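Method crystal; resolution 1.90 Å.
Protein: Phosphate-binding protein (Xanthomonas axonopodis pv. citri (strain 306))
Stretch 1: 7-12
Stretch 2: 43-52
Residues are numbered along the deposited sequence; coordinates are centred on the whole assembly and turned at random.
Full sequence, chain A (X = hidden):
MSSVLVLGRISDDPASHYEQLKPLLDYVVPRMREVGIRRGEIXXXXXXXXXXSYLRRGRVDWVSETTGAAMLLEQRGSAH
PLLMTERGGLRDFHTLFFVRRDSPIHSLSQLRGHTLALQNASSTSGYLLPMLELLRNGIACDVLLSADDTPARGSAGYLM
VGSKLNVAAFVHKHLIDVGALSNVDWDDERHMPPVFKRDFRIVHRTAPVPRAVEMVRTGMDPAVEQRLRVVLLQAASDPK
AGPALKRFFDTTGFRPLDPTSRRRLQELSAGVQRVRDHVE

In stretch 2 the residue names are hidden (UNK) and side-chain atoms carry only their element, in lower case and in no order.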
# COMPACT_ATOMS: atom_id res chain seq x y z
N LEU A 7 -8.99 8.00 -12.72
CA LEU A 7 -8.80 7.24 -11.48
C LEU A 7 -7.63 6.34 -11.74
O LEU A 7 -7.50 5.74 -12.82
CB LEU A 7 -10.03 6.40 -11.14
CG LEU A 7 -10.00 5.24 -10.14
CD1 LEU A 7 -9.61 5.62 -8.73
CD2 LEU A 7 -11.36 4.58 -10.14
N GLY A 8 -6.78 6.21 -10.73
CA GLY A 8 -5.64 5.35 -10.91
C GLY A 8 -5.24 4.64 -9.64
O GLY A 8 -5.88 4.75 -8.64
N ARG A 9 -4.14 3.91 -9.74
CA ARG A 9 -3.40 3.40 -8.62
C ARG A 9 -2.05 2.94 -9.16
O ARG A 9 -1.86 2.73 -10.36
CB ARG A 9 -4.08 2.18 -7.92
CG ARG A 9 -4.25 0.97 -8.82
CD ARG A 9 -4.57 -0.27 -7.99
NE ARG A 9 -3.40 -0.75 -7.28
CZ ARG A 9 -3.35 -1.89 -6.60
NH1 ARG A 9 -4.40 -2.69 -6.54
NH2 ARG A 9 -2.24 -2.24 -5.95
N ILE A 10 -1.13 2.75 -8.24
CA ILE A 10 0.12 2.10 -8.54
C ILE A 10 -0.19 0.64 -8.68
O ILE A 10 -0.82 0.07 -7.80
CB ILE A 10 1.11 2.31 -7.38
CG1 ILE A 10 1.36 3.84 -7.15
CG2 ILE A 10 2.41 1.58 -7.68
CD1 ILE A 10 2.02 4.11 -5.82
N SER A 11 0.29 0.02 -9.74
CA SER A 11 -0.06 -1.32 -9.99
C SER A 11 1.07 -2.03 -10.65
O SER A 11 1.58 -1.57 -11.65
CB SER A 11 -1.27 -1.37 -10.91
OG SER A 11 -1.52 -2.71 -11.39
N ASP A 12 1.36 -3.22 -10.17
CA ASP A 12 2.25 -4.15 -10.88
C ASP A 12 1.48 -5.12 -11.79
O ASP A 12 2.06 -6.06 -12.27
CB ASP A 12 3.08 -5.01 -9.90
CG ASP A 12 2.22 -5.72 -8.82
OD1 ASP A 12 0.95 -5.71 -8.85
OD2 ASP A 12 2.82 -6.29 -7.87
N UNK A 43 -6.03 5.23 -15.41
CA UNK A 43 -4.60 5.33 -15.72
C UNK A 43 -3.84 4.90 -14.49
O UNK A 43 -3.82 5.58 -13.48
c UNK A 43 -2.32 5.92 -17.73
c UNK A 43 -4.17 6.72 -16.14
c UNK A 43 -2.46 8.28 -17.07
c UNK A 43 -2.72 6.88 -16.61
N UNK A 44 -3.20 3.75 -14.60
CA UNK A 44 -2.44 3.22 -13.51
C UNK A 44 -0.97 3.47 -13.83
O UNK A 44 -0.63 3.90 -14.92
c UNK A 44 -5.07 -0.40 -14.60
c UNK A 44 -4.10 1.45 -12.79
c UNK A 44 -2.74 1.73 -13.36
s UNK A 44 -4.53 -0.30 -12.90
N UNK A 45 -0.11 3.27 -12.84
CA UNK A 45 1.31 3.49 -13.10
C UNK A 45 2.07 2.39 -12.47
O UNK A 45 1.63 1.86 -11.50
c UNK A 45 1.75 4.85 -12.57
N UNK A 46 3.23 2.03 -13.04
CA UNK A 46 4.02 0.91 -12.42
C UNK A 46 4.60 1.18 -11.03
O UNK A 46 4.86 0.24 -10.29
c UNK A 46 5.17 0.66 -13.44
c UNK A 46 5.13 1.80 -14.44
c UNK A 46 3.93 2.70 -14.16
N UNK A 47 4.80 2.43 -10.65
CA UNK A 47 5.43 2.71 -9.36
C UNK A 47 5.07 4.11 -8.91
O UNK A 47 4.44 4.85 -9.68
c UNK A 47 7.57 3.30 -10.55
o UNK A 47 7.39 4.52 -10.63
o UNK A 47 8.18 2.65 -11.39
c UNK A 47 6.94 2.51 -9.42
N UNK A 48 5.44 4.43 -7.67
CA UNK A 48 5.13 5.72 -7.02
C UNK A 48 5.73 6.92 -7.75
O UNK A 48 5.11 8.01 -7.85
c UNK A 48 5.59 5.71 -5.56
N UNK A 49 6.93 6.73 -8.28
CA UNK A 49 7.58 7.78 -9.01
C UNK A 49 6.86 8.18 -10.26
O UNK A 49 6.61 9.36 -10.49
c UNK A 49 9.01 7.40 -9.38
c UNK A 49 11.30 7.89 -8.71
n UNK A 49 13.71 7.82 -10.14
n UNK A 49 12.08 6.70 -8.93
c UNK A 49 9.91 7.55 -8.20
c UNK A 49 13.24 6.70 -9.59
n UNK A 49 13.92 5.57 -9.72
N UNK A 50 6.56 7.19 -11.10
CA UNK A 50 5.70 7.45 -12.25
C UNK A 50 4.33 8.02 -11.92
O UNK A 50 3.77 8.82 -12.68
c UNK A 50 4.96 6.42 -14.50
n UNK A 50 5.35 8.59 -15.59
o UNK A 50 6.95 7.02 -15.65
c UNK A 50 5.54 6.18 -13.10
c UNK A 50 5.84 7.37 -15.31
N UNK A 51 3.72 7.50 -10.87
CA UNK A 51 2.38 7.95 -10.54
C UNK A 51 2.44 9.40 -10.08
O UNK A 51 1.59 10.22 -10.42
c UNK A 51 1.78 7.09 -9.45
c UNK A 51 -1.42 6.03 -10.46
c UNK A 51 0.38 7.57 -9.08
s UNK A 51 -0.83 7.71 -10.41
N UNK A 52 3.50 9.71 -9.30
CA UNK A 52 3.75 11.10 -8.91
C UNK A 52 3.92 11.99 -10.11
O UNK A 52 3.38 13.08 -10.12
c UNK A 52 4.89 11.25 -7.90
o UNK A 52 5.25 12.63 -7.75

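Position 43 carries four side-chain carbons and no heteroatom, forked at the second carbon beyond CA, the pattern of leucine. Its backbone N donates to L7 O at 3.0 Å, with an N-H...O angle of 162°, while its side chain begins sideways and its end leads away from stretch 1. The residue is L43.

Position 44 has an unbranched chain of two carbons, a sulfur and a terminal carbon, a thioether. Its second carbon lies 4.0 Å from R9 CG and its sulfur 4.0 Å from S11 CB, so the chain runs along stretch 1 before its end leads off. Only methionine has this order of atoms: M44.

Position 45 shows a single carbon, CB, and nothing beyond it. The contact here is made by backbone: N donates to R9 O at 3.1 Å (155°), and O accepts from S11 N at 2.9 Å (162°). One carbon identifies A45.

Position 46 has three carbons that close a ring onto the backbone N, which settles it as proline. Its CA approaches S11 O at 3.6 Å with an angle of 171° at the hydrogen, a CA-H...O contact. This is P46.

Position 47 has two carbons, the second bearing two oxygens, a short carboxylate. Its CA is 3.6 Å from I10 CG2, but the side chain points away from stretch 1. The residue is D47, at the N-cap position; its OD1 accepts from the backbone N of position 50 at 2.8 Å (174°), a capping bond.

Position 48 again has one carbon, its CB, 3.9 Å from I10 CD1. With no further atom, it is A48, in the first turn of the helix.

Position 49 has three carbons, a nitrogen, then a carbon carrying two more nitrogens: a guanidinium. It points away and touches nothing on stretch 1. It is R49.

Position 50 has three carbons, the third bearing one oxygen and one nitrogen, an amide one carbon longer than asparagine's. Out of reach of stretch 1, it is Q50.

Position 51 repeats the thioether pattern, but here CB points toward stretch 1, 4.0 Å from I10 CG1, and the terminal carbon comes within 3.3 Å of R9 O. It is M51.

Position 52 has one carbon and one oxygen, a hydroxymethyl group out of reach of stretch 1: S52.

The contact joins a backbone ladder to an apolar patch. Three hydrogen bonds link L7, R9 and S11 to L43 and A45, with a single beta bridge pairing I10 and A45 at a CA-CA distance of 4.9 Å. Glycine suits position 8 because an ideal CB built on G8 would clash with L43 O; even without one, G8 CA sits 3.2 Å from L43 O. Where the ladder gives way to the helix, I10 packs against A48 and M51, and 442 Å² is buried in total.

Stretch 2 (43-52) LMAPDARQMS
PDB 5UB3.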